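Local coordinates for protein NAF1 (Saccharomyces cerevisiae, PDB 2V3M) that binds RNA and serves as an assembly factor for box H/ACA snoRNPs, leaving the maturing particle when GAR1 takes its place, at residues 55-58 with 59-63; 89-92 with 93-96; 95-98 with 99-102. All blocks are in the same frame, centred on the assembly; numbering follows the deposited sequence.

Contact 1 of 3, residues 55-58 with 59-63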
ATOM      1  N   ARG A  55      -6.224  17.097  12.167  1.00 52.24           N
ATOM      2  CA  ARG A  55      -6.420  15.960  11.253  1.00 51.11           C
ATOM      3  C   ARG A  55      -7.854  15.259  11.330  1.00 51.59           C
ATOM      4  O   ARG A  55      -7.954  14.008  11.583  1.00 51.17           O
ATOM      5  CB  ARG A  55      -5.265  14.954  11.433  1.00 51.45           C
ATOM      6  CG  ARG A  55      -3.992  15.468  12.127  1.00 49.33           C
ATOM      7  CD  ARG A  55      -3.878  14.816  13.482  1.00 45.73           C
ATOM      8  NE  ARG A  55      -5.175  14.849  14.168  1.00 44.81           N
ATOM      9  CZ  ARG A  55      -5.513  15.676  15.164  1.00 43.99           C
ATOM     10  NH1 ARG A  55      -4.640  16.571  15.643  1.00 42.85           N
ATOM     11  NH2 ARG A  55      -6.730  15.596  15.695  1.00 42.32           N
ATOM     12  N   VAL A  56      -8.925  16.065  11.091  1.00 50.47           N
ATOM     13  CA  VAL A  56     -10.342  15.655  11.239  1.00 49.41           C
ATOM     14  C   VAL A  56     -11.008  15.257   9.907  1.00 47.90           C
ATOM     15  O   VAL A  56     -11.547  16.099   9.182  1.00 47.14           O
ATOM     16  CB  VAL A  56     -11.173  16.737  11.933  1.00 49.84           C
ATOM     17  CG1 VAL A  56     -12.539  16.168  12.417  1.00 50.66           C
ATOM     18  CG2 VAL A  56     -10.381  17.353  13.096  1.00 50.97           C
ATOM     19  N   LEU A  57     -11.014  13.947   9.651  1.00 46.15           N
ATOM     20  CA  LEU A  57     -11.274  13.352   8.355  1.00 44.61           C
ATOM     21  C   LEU A  57     -12.713  12.908   8.231  1.00 45.32           C
ATOM     22  O   LEU A  57     -13.333  12.519   9.238  1.00 45.17           O
ATOM     23  CB  LEU A  57     -10.386  12.127   8.252  1.00 44.86           C
ATOM     24  CG  LEU A  57     -10.109  11.191   7.077  1.00 42.30           C
ATOM     25  CD1 LEU A  57      -9.777  11.876   5.784  1.00 40.55           C
ATOM     26  CD2 LEU A  57      -8.933  10.468   7.514  1.00 40.35           C
ATOM     27  N   LYS A  58     -13.235  12.969   6.992  1.00 45.33           N
ATOM     28  CA  LYS A  58     -14.639  12.612   6.649  1.00 45.19           C
ATOM     29  C   LYS A  58     -14.709  11.435   5.626  1.00 44.79           C
ATOM     30  O   LYS A  58     -13.696  11.011   5.132  1.00 45.29           O
ATOM     31  CB  LYS A  58     -15.303  13.851   6.069  1.00 44.92           C
ATOM     32  CG  LYS A  58     -16.735  14.032   6.394  1.00 45.34           C
ATOM     33  CD  LYS A  58     -16.902  14.447   7.881  1.00 48.68           C
ATOM     34  CE  LYS A  58     -16.763  15.952   8.146  1.00 47.33           C
ATOM     35  NZ  LYS A  58     -17.711  16.409   9.197  1.00 44.58           N
ATOM     36  N   GLU A  59     -15.886  10.889   5.321  1.00 44.61           N
ATOM     37  CA  GLU A  59     -16.026  10.046   4.113  1.00 43.83           C
ATOM     38  C   GLU A  59     -16.046  11.071   3.013  1.00 43.10           C
ATOM     39  O   GLU A  59     -16.683  12.113   3.187  1.00 44.08           O
ATOM     40  CB  GLU A  59     -17.384   9.338   4.065  1.00 43.58           C
ATOM     41  CG  GLU A  59     -17.443   8.237   3.004  1.00 44.37           C
ATOM     42  CD  GLU A  59     -18.676   8.328   2.068  1.00 48.49           C
ATOM     43  OE1 GLU A  59     -18.416   8.486   0.841  1.00 50.94           O
ATOM     44  OE2 GLU A  59     -19.871   8.228   2.519  1.00 42.98           O
ATOM     45  N   GLY A  60     -15.425  10.834   1.873  1.00 41.51           N
ATOM     46  CA  GLY A  60     -15.511  11.902   0.868  1.00 40.58           C
ATOM     47  C   GLY A  60     -14.564  13.096   1.140  1.00 40.32           C
ATOM     48  O   GLY A  60     -14.781  14.222   0.646  1.00 40.33           O
ATOM     49  N   SER A  61     -13.498  12.872   1.920  1.00 37.39           N
ATOM     50  CA  SER A  61     -12.567  13.991   2.222  1.00 36.39           C
ATOM     51  C   SER A  61     -11.627  13.950   1.055  1.00 34.49           C
ATOM     52  O   SER A  61     -11.280  12.793   0.624  1.00 35.86           O
ATOM     53  CB  SER A  61     -11.750  13.646   3.506  1.00 37.09           C
ATOM     54  OG  SER A  61     -12.437  12.665   4.348  1.00 38.63           O
ATOM     55  N   ILE A  62     -11.184  15.118   0.580  1.00 31.54           N
ATOM     56  CA  ILE A  62     -10.228  15.135  -0.557  1.00 30.07           C
ATOM     57  C   ILE A  62      -8.789  15.403  -0.145  1.00 29.61           C
ATOM     58  O   ILE A  62      -8.519  16.426   0.514  1.00 28.70           O
ATOM     59  CB  ILE A  62     -10.466  16.268  -1.505  1.00 30.07           C
ATOM     60  CG1 ILE A  62     -11.949  16.559  -1.864  1.00 29.97           C
ATOM     61  CG2 ILE A  62      -9.604  16.079  -2.722  1.00 29.27           C
ATOM     62  CD1 ILE A  62     -12.941  15.489  -1.650  1.00 31.75           C
ATOM     63  N   PHE A  63      -7.879  14.520  -0.570  1.00 29.09           N
ATOM     64  CA  PHE A  63      -6.465  14.668  -0.338  1.00 28.42           C
ATOM     65  C   PHE A  63      -5.834  15.467  -1.467  1.00 28.30           C
ATOM     66  O   PHE A  63      -6.271  15.336  -2.622  1.00 28.93           O
ATOM     67  CB  PHE A  63      -5.885  13.290  -0.289  1.00 28.23           C
ATOM     68  CG  PHE A  63      -6.345  12.503   0.873  1.00 29.29           C
ATOM     69  CD1 PHE A  63      -7.548  11.819   0.825  1.00 30.34           C
ATOM     70  CD2 PHE A  63      -5.563  12.375   2.021  1.00 29.56           C
ATOM     71  CE1 PHE A  63      -7.964  11.047   1.943  1.00 31.66           C
ATOM     72  CE2 PHE A  63      -5.978  11.628   3.109  1.00 28.81           C
ATOM     73  CZ  PHE A  63      -7.162  10.984   3.084  1.00 30.24           C
TER
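The flat group here, the F63 ring, receives L57 at its far end: CD1 of L57 lies 3.9 Å from F63 CZ and meets the ring obliquely. I33, I71 and I88 also touch the buried F63 side chain, so L57 adds one methyl to an apolar cluster drawn from several strands. With L57 CG anti to the backbone N (chi1 -172°), the leucine brings its end back across the turn, and the same CD1 passes 3.5 Å from S61 CB. L57 thus bridges S61, the last residue of the turn, and F63, the second residue beyond it.

The bend illustrates how a type II beta turn can bring such side chains together. It runs from K58 to S61, with G60 in its third position; the positive phi of 78° there would press any CB against the preceding carbonyl O, a strain that glycine, having no CB, avoids. K58 N is placed to donate to S61 OG at 2.8 Å, but the hydroxyl is crowded in the model and the bond remains doubtful. K58 and E59 are exposed, while S61 is buried.

After the turn the chain enters strand 62-65, between strands 70-73 and 108-112 in the antiparallel sheet. I62 pairs by backbone with V112 and F63 with I71 and G72, while L57 and S61 reach I111 and L57 also touches Y86 of strand 85-89.

Contact 2 of 3, residues 89-92 with 93-96; sequences KLPD and SKKN
P91 and K94 meet twice, once through the backbone and once through their side chains, in a worked case of how a chain leaving a strand is wound into a helix. K94 N donates to P91 O at 3.0 Å with a fairly bent N-H...O angle of 150°. The donor stands well above the carbonyl plane, 56° out of it, as the tight winding of the intervening D92 and S93, which have 3-10 geometry, would suggest. Across the same turn the side chains pass at a slant, P91 CD lying 4.1 Å from K94 CB and the two CG atoms slightly farther apart.

S93 completes this first shell. Its OG sits between the backbone N and the carbonyl carbon (chi1 45°), which turns the hydroxyl back to the proline, 3.8 Å from P91 CG. The pyrrolidine ring therefore has serine and lysine atoms against it, both from residues that follow it in the turn.

One step outward, K95 N reaches D92 O at 3.4 Å, a weak hydrogen bond that continues the winding into the first residue of helix 95-102. K95 CB also lies 3.7 Å from that oxygen. K94 itself holds the N-cap position, marking the change from turn to helix. On the inner side L90, which is buried, points toward the helix start: its CB is 4.3 Å from K94 CB.

Strand 85-89 leads into this turn. K89 N is hydrogen-bonded to T75 OG1, and L90 pairs by backbone with N42 in the connection between strands 30-40 and 43-48.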
ATOM      1  N   LYS A  89      -8.110   5.132  -4.357  1.00 26.11           N
ATOM      2  CA  LYS A  89      -8.102   4.484  -5.607  1.00 26.66           C
ATOM      3  C   LYS A  89      -8.512   5.409  -6.707  1.00 27.54           C
ATOM      4  O   LYS A  89      -9.640   5.874  -6.622  1.00 28.08           O
ATOM      5  CB  LYS A  89      -9.119   3.397  -5.552  1.00 27.35           C
ATOM      6  CG  LYS A  89      -9.419   2.760  -6.867  1.00 28.99           C
ATOM      7  CD  LYS A  89      -8.298   1.880  -7.343  1.00 30.50           C
ATOM      8  CE  LYS A  89      -8.926   0.907  -8.342  1.00 32.70           C
ATOM      9  NZ  LYS A  89      -8.010  -0.134  -8.876  1.00 35.47           N
ATOM     10  N   LEU A  90      -7.625   5.687  -7.701  1.00 27.12           N
ATOM     11  CA  LEU A  90      -7.946   6.551  -8.823  1.00 26.91           C
ATOM     12  C   LEU A  90      -8.679   5.712  -9.927  1.00 27.59           C
ATOM     13  O   LEU A  90      -8.442   4.514 -10.080  1.00 27.69           O
ATOM     14  CB  LEU A  90      -6.708   7.202  -9.364  1.00 26.21           C
ATOM     15  CG  LEU A  90      -5.932   8.071  -8.404  1.00 27.78           C
ATOM     16  CD1 LEU A  90      -4.693   8.578  -9.072  1.00 29.82           C
ATOM     17  CD2 LEU A  90      -6.728   9.207  -7.931  1.00 29.09           C
ATOM     18  N   PRO A  91      -9.603   6.335 -10.683  1.00 27.89           N
ATOM     19  CA  PRO A  91     -10.214   5.652 -11.831  1.00 28.31           C
ATOM     20  C   PRO A  91      -9.229   5.575 -12.990  1.00 29.42           C
ATOM     21  O   PRO A  91      -8.172   6.252 -12.947  1.00 30.47           O
ATOM     22  CB  PRO A  91     -11.374   6.585 -12.192  1.00 27.88           C
ATOM     23  CG  PRO A  91     -11.002   7.921 -11.712  1.00 27.70           C
ATOM     24  CD  PRO A  91     -10.132   7.708 -10.510  1.00 27.86           C
ATOM     25  N   ASP A  92      -9.559   4.792 -14.005  1.00 30.16           N
ATOM     26  CA  ASP A  92      -8.740   4.702 -15.219  1.00 31.49           C
ATOM     27  C   ASP A  92      -8.487   5.984 -15.973  1.00 32.10           C
ATOM     28  O   ASP A  92      -7.450   6.136 -16.612  1.00 32.65           O
ATOM     29  CB  ASP A  92      -9.415   3.789 -16.200  1.00 31.76           C
ATOM     30  CG  ASP A  92      -9.366   2.384 -15.758  1.00 33.21           C
ATOM     31  OD1 ASP A  92      -9.446   2.176 -14.523  1.00 33.35           O
ATOM     32  OD2 ASP A  92      -9.230   1.500 -16.647  1.00 36.61           O
ATOM     33  N   SER A  93      -9.466   6.873 -15.953  1.00 32.60           N
ATOM     34  CA  SER A  93      -9.348   8.134 -16.645  1.00 32.96           C
ATOM     35  C   SER A  93      -8.268   9.015 -16.014  1.00 32.95           C
ATOM     36  O   SER A  93      -7.774   9.967 -16.644  1.00 33.03           O
ATOM     37  CB  SER A  93     -10.706   8.828 -16.657  1.00 33.03           C
ATOM     38  OG  SER A  93     -11.318   8.762 -15.373  1.00 34.33           O
ATOM     39  N   LYS A  94      -7.872   8.652 -14.795  1.00 33.06           N
ATOM     40  CA  LYS A  94      -6.870   9.424 -14.079  1.00 33.71           C
ATOM     41  C   LYS A  94      -5.457   8.837 -14.033  1.00 32.91           C
ATOM     42  O   LYS A  94      -4.656   9.215 -13.214  1.00 32.55           O
ATOM     43  CB  LYS A  94      -7.411   9.853 -12.724  1.00 34.15           C
ATOM     44  CG  LYS A  94      -8.463  10.990 -12.887  1.00 37.44           C
ATOM     45  CD  LYS A  94      -8.219  12.089 -11.821  1.00 43.16           C
ATOM     46  CE  LYS A  94      -9.517  12.797 -11.335  1.00 46.69           C
ATOM     47  NZ  LYS A  94      -9.518  12.869  -9.798  1.00 46.12           N
ATOM     48  N   LYS A  95      -5.157   7.967 -14.982  1.00 32.96           N
ATOM     49  CA  LYS A  95      -3.799   7.499 -15.232  1.00 32.92           C
ATOM     50  C   LYS A  95      -2.692   8.569 -15.289  1.00 32.14           C
ATOM     51  O   LYS A  95      -1.612   8.365 -14.731  1.00 31.83           O
ATOM     52  CB  LYS A  95      -3.767   6.685 -16.512  1.00 33.29           C
ATOM     53  CG  LYS A  95      -2.905   5.453 -16.321  1.00 34.99           C
ATOM     54  CD  LYS A  95      -2.071   5.165 -17.597  1.00 36.92           C
ATOM     55  CE  LYS A  95      -2.584   3.919 -18.294  1.00 37.68           C
ATOM     56  NZ  LYS A  95      -1.800   3.293 -19.427  1.00 36.45           N
ATOM     57  N   ASN A  96      -2.946   9.681 -15.981  1.00 31.30           N
ATOM     58  CA  ASN A  96      -1.945  10.734 -16.068  1.00 30.52           C
ATOM     59  C   ASN A  96      -1.599  11.307 -14.677  1.00 30.12           C
ATOM     60  O   ASN A  96      -0.444  11.704 -14.386  1.00 30.36           O
ATOM     61  CB  ASN A  96      -2.378  11.815 -17.040  1.00 30.37           C
ATOM     62  CG  ASN A  96      -2.225  11.386 -18.495  1.00 31.36           C
ATOM     63  OD1 ASN A  96      -2.357  12.204 -19.412  1.00 31.92           O
ATOM     64  ND2 ASN A  96      -1.928  10.095 -18.723  1.00 31.65           N
TER

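Contact 3 of 3, residues 95-98 with 99-102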
ATOM      1  N   LYS A  95      -5.157   7.967 -14.982  1.00 32.96           N
ATOM      2  CA  LYS A  95      -3.799   7.499 -15.232  1.00 32.92           C
ATOM      3  C   LYS A  95      -2.692   8.569 -15.289  1.00 32.14           C
ATOM      4  O   LYS A  95      -1.612   8.365 -14.731  1.00 31.83           O
ATOM      5  CB  LYS A  95      -3.767   6.685 -16.512  1.00 33.29           C
ATOM      6  CG  LYS A  95      -2.905   5.453 -16.321  1.00 34.99           C
ATOM      7  CD  LYS A  95      -2.071   5.165 -17.597  1.00 36.92           C
ATOM      8  CE  LYS A  95      -2.584   3.919 -18.294  1.00 37.68           C
ATOM      9  NZ  LYS A  95      -1.800   3.293 -19.427  1.00 36.45           N
ATOM     10  N   ASN A  96      -2.946   9.681 -15.981  1.00 31.30           N
ATOM     11  CA  ASN A  96      -1.945  10.734 -16.068  1.00 30.52           C
ATOM     12  C   ASN A  96      -1.599  11.307 -14.677  1.00 30.12           C
ATOM     13  O   ASN A  96      -0.444  11.704 -14.386  1.00 30.36           O
ATOM     14  CB  ASN A  96      -2.378  11.815 -17.040  1.00 30.37           C
ATOM     15  CG  ASN A  96      -2.225  11.386 -18.495  1.00 31.36           C
ATOM     16  OD1 ASN A  96      -2.357  12.204 -19.412  1.00 31.92           O
ATOM     17  ND2 ASN A  96      -1.928  10.095 -18.723  1.00 31.65           N
ATOM     18  N   LEU A  97      -2.597  11.306 -13.807  1.00 29.04           N
ATOM     19  CA  LEU A  97      -2.456  11.863 -12.490  1.00 27.86           C
ATOM     20  C   LEU A  97      -1.694  10.879 -11.621  1.00 27.84           C
ATOM     21  O   LEU A  97      -0.810  11.275 -10.848  1.00 28.08           O
ATOM     22  CB  LEU A  97      -3.846  12.200 -11.924  1.00 27.21           C
ATOM     23  CG  LEU A  97      -3.754  12.689 -10.492  1.00 27.28           C
ATOM     24  CD1 LEU A  97      -3.090  14.031 -10.439  1.00 24.61           C
ATOM     25  CD2 LEU A  97      -5.103  12.693  -9.748  1.00 27.26           C
ATOM     26  N   PHE A  98      -2.053   9.610 -11.767  1.00 27.55           N
ATOM     27  CA  PHE A  98      -1.366   8.499 -11.124  1.00 27.41           C
ATOM     28  C   PHE A  98       0.140   8.519 -11.366  1.00 27.39           C
ATOM     29  O   PHE A  98       0.882   8.476 -10.416  1.00 27.37           O
ATOM     30  CB  PHE A  98      -1.977   7.140 -11.558  1.00 27.04           C
ATOM     31  CG  PHE A  98      -1.260   5.931 -10.966  1.00 26.07           C
ATOM     32  CD1 PHE A  98      -1.514   5.542  -9.669  1.00 24.24           C
ATOM     33  CD2 PHE A  98      -0.277   5.246 -11.700  1.00 26.11           C
ATOM     34  CE1 PHE A  98      -0.861   4.487  -9.120  1.00 25.45           C
ATOM     35  CE2 PHE A  98       0.407   4.173 -11.138  1.00 25.15           C
ATOM     36  CZ  PHE A  98       0.108   3.785  -9.862  1.00 26.19           C
ATOM     37  N   ASP A  99       0.551   8.580 -12.624  1.00 27.84           N
ATOM     38  CA  ASP A  99       1.958   8.694 -13.011  1.00 28.61           C
ATOM     39  C   ASP A  99       2.685   9.897 -12.439  1.00 28.79           C
ATOM     40  O   ASP A  99       3.868   9.826 -12.084  1.00 28.69           O
ATOM     41  CB  ASP A  99       2.068   8.665 -14.547  1.00 28.27           C
ATOM     42  CG  ASP A  99       1.671   7.278 -15.127  1.00 29.16           C
ATOM     43  OD1 ASP A  99       1.865   6.224 -14.423  1.00 30.07           O
ATOM     44  OD2 ASP A  99       1.144   7.228 -16.274  1.00 29.62           O
ATOM     45  N   GLU A 100       1.946  10.986 -12.316  1.00 29.34           N
ATOM     46  CA  GLU A 100       2.495  12.181 -11.718  1.00 30.51           C
ATOM     47  C   GLU A 100       2.685  12.015 -10.225  1.00 29.34           C
ATOM     48  O   GLU A 100       3.645  12.481  -9.668  1.00 30.25           O
ATOM     49  CB  GLU A 100       1.640  13.375 -12.027  1.00 30.08           C
ATOM     50  CG  GLU A 100       2.364  14.707 -11.682  1.00 34.42           C
ATOM     51  CD  GLU A 100       1.384  15.970 -11.524  1.00 36.47           C
ATOM     52  OE1 GLU A 100       1.753  16.867 -10.699  1.00 38.78           O
ATOM     53  OE2 GLU A 100       0.264  16.037 -12.182  1.00 39.38           O
ATOM     54  N   LEU A 101       1.779  11.333  -9.565  1.00 28.86           N
ATOM     55  CA  LEU A 101       1.927  11.134  -8.143  1.00 28.10           C
ATOM     56  C   LEU A 101       2.945  10.073  -7.834  1.00 28.58           C
ATOM     57  O   LEU A 101       3.746  10.316  -6.962  1.00 29.42           O
ATOM     58  CB  LEU A 101       0.602  10.763  -7.552  1.00 27.50           C
ATOM     59  CG  LEU A 101      -0.525  11.802  -7.719  1.00 27.25           C
ATOM     60  CD1 LEU A 101      -1.827  11.170  -7.136  1.00 25.13           C
ATOM     61  CD2 LEU A 101      -0.305  13.187  -7.011  1.00 25.51           C
ATOM     62  N   LYS A 102       2.923   8.932  -8.543  1.00 28.46           N
ATOM     63  CA  LYS A 102       3.957   7.901  -8.545  1.00 28.22           C
ATOM     64  C   LYS A 102       5.351   8.510  -8.317  1.00 27.94           C
ATOM     65  O   LYS A 102       6.147   8.074  -7.488  1.00 28.75           O
ATOM     66  CB  LYS A 102       3.913   7.185  -9.919  1.00 29.30           C
ATOM     67  CG  LYS A 102       5.020   6.068 -10.224  1.00 31.28           C
ATOM     68  CD  LYS A 102       4.441   4.709  -9.873  1.00 34.35           C
ATOM     69  CE  LYS A 102       5.376   3.497  -9.870  1.00 35.89           C
ATOM     70  NZ  LYS A 102       4.575   2.212 -10.097  1.00 37.70           N
TER
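F98 O accepts a hydrogen bond from K102 N at 2.8 Å, nearly straight at 170° and reaching the oxygen almost along the line of its C=O bond. This is the i to i+4 pattern of an alpha-helix, here the single short helix 95-102 of a largely beta domain. The same step recurs from D99 N to K95 O at 3.0 Å, from L101 N to L97 O at 2.9 Å, and from E100 N to N96 O, this last bond more bent and with its donor above the carbonyl plane.

The side chains sort themselves by face. F98 and L101 are buried and both rest on I44 of strand 43-48, F98 also touching N42 and L90. Along the helix L97 and L101 meet through apolar atoms, L97 CG being 4.2 Å from L101 CD1. CG of F98 stands opposite the backbone N (chi1 177°), and the ring reaches past its neighbour, CD2 coming 3.6 Å from D99 OD1 with ring and carboxylate planes 64° apart. Farther round, F98 CE2 lies 4.3 Å from CD of K102, whose NZ pairs outside the helix with a sulfate ion, probably from the crystallisation liquor. Replacing F98 by an alanine would probably open a gap against I44 and L90 and leave the aliphatic part of K102 without its ring neighbour.

On the exposed side K95 and D99 run side by side in the same direction, yet their opposite charges do not meet: K95 NZ stays 5.8 Å from D99 OD2.

Contact 1 comes first along the chain; contact 2 then runs on into contact 3, all in the domain homologous to the GAR1 core. Contact 1 forms the turn into strand 62-65, while contacts 2 and 3 belong to the later segment that leaves strand 85-89 and becomes helix 95-102. Contacts 2 and 3 have centres 8 Å apart, share K95 and N96, and touch each other. Contact 1 lies about 19 Å from contact 2 and 21 Å from contact 3, centre to centre, and is across the chain's centre from contact 3. Both sites border the same antiparallel sheet, L57 and F63 touching its strands, F98 and L101 resting on strand 43-48; the helix lies in the RNA-binding region.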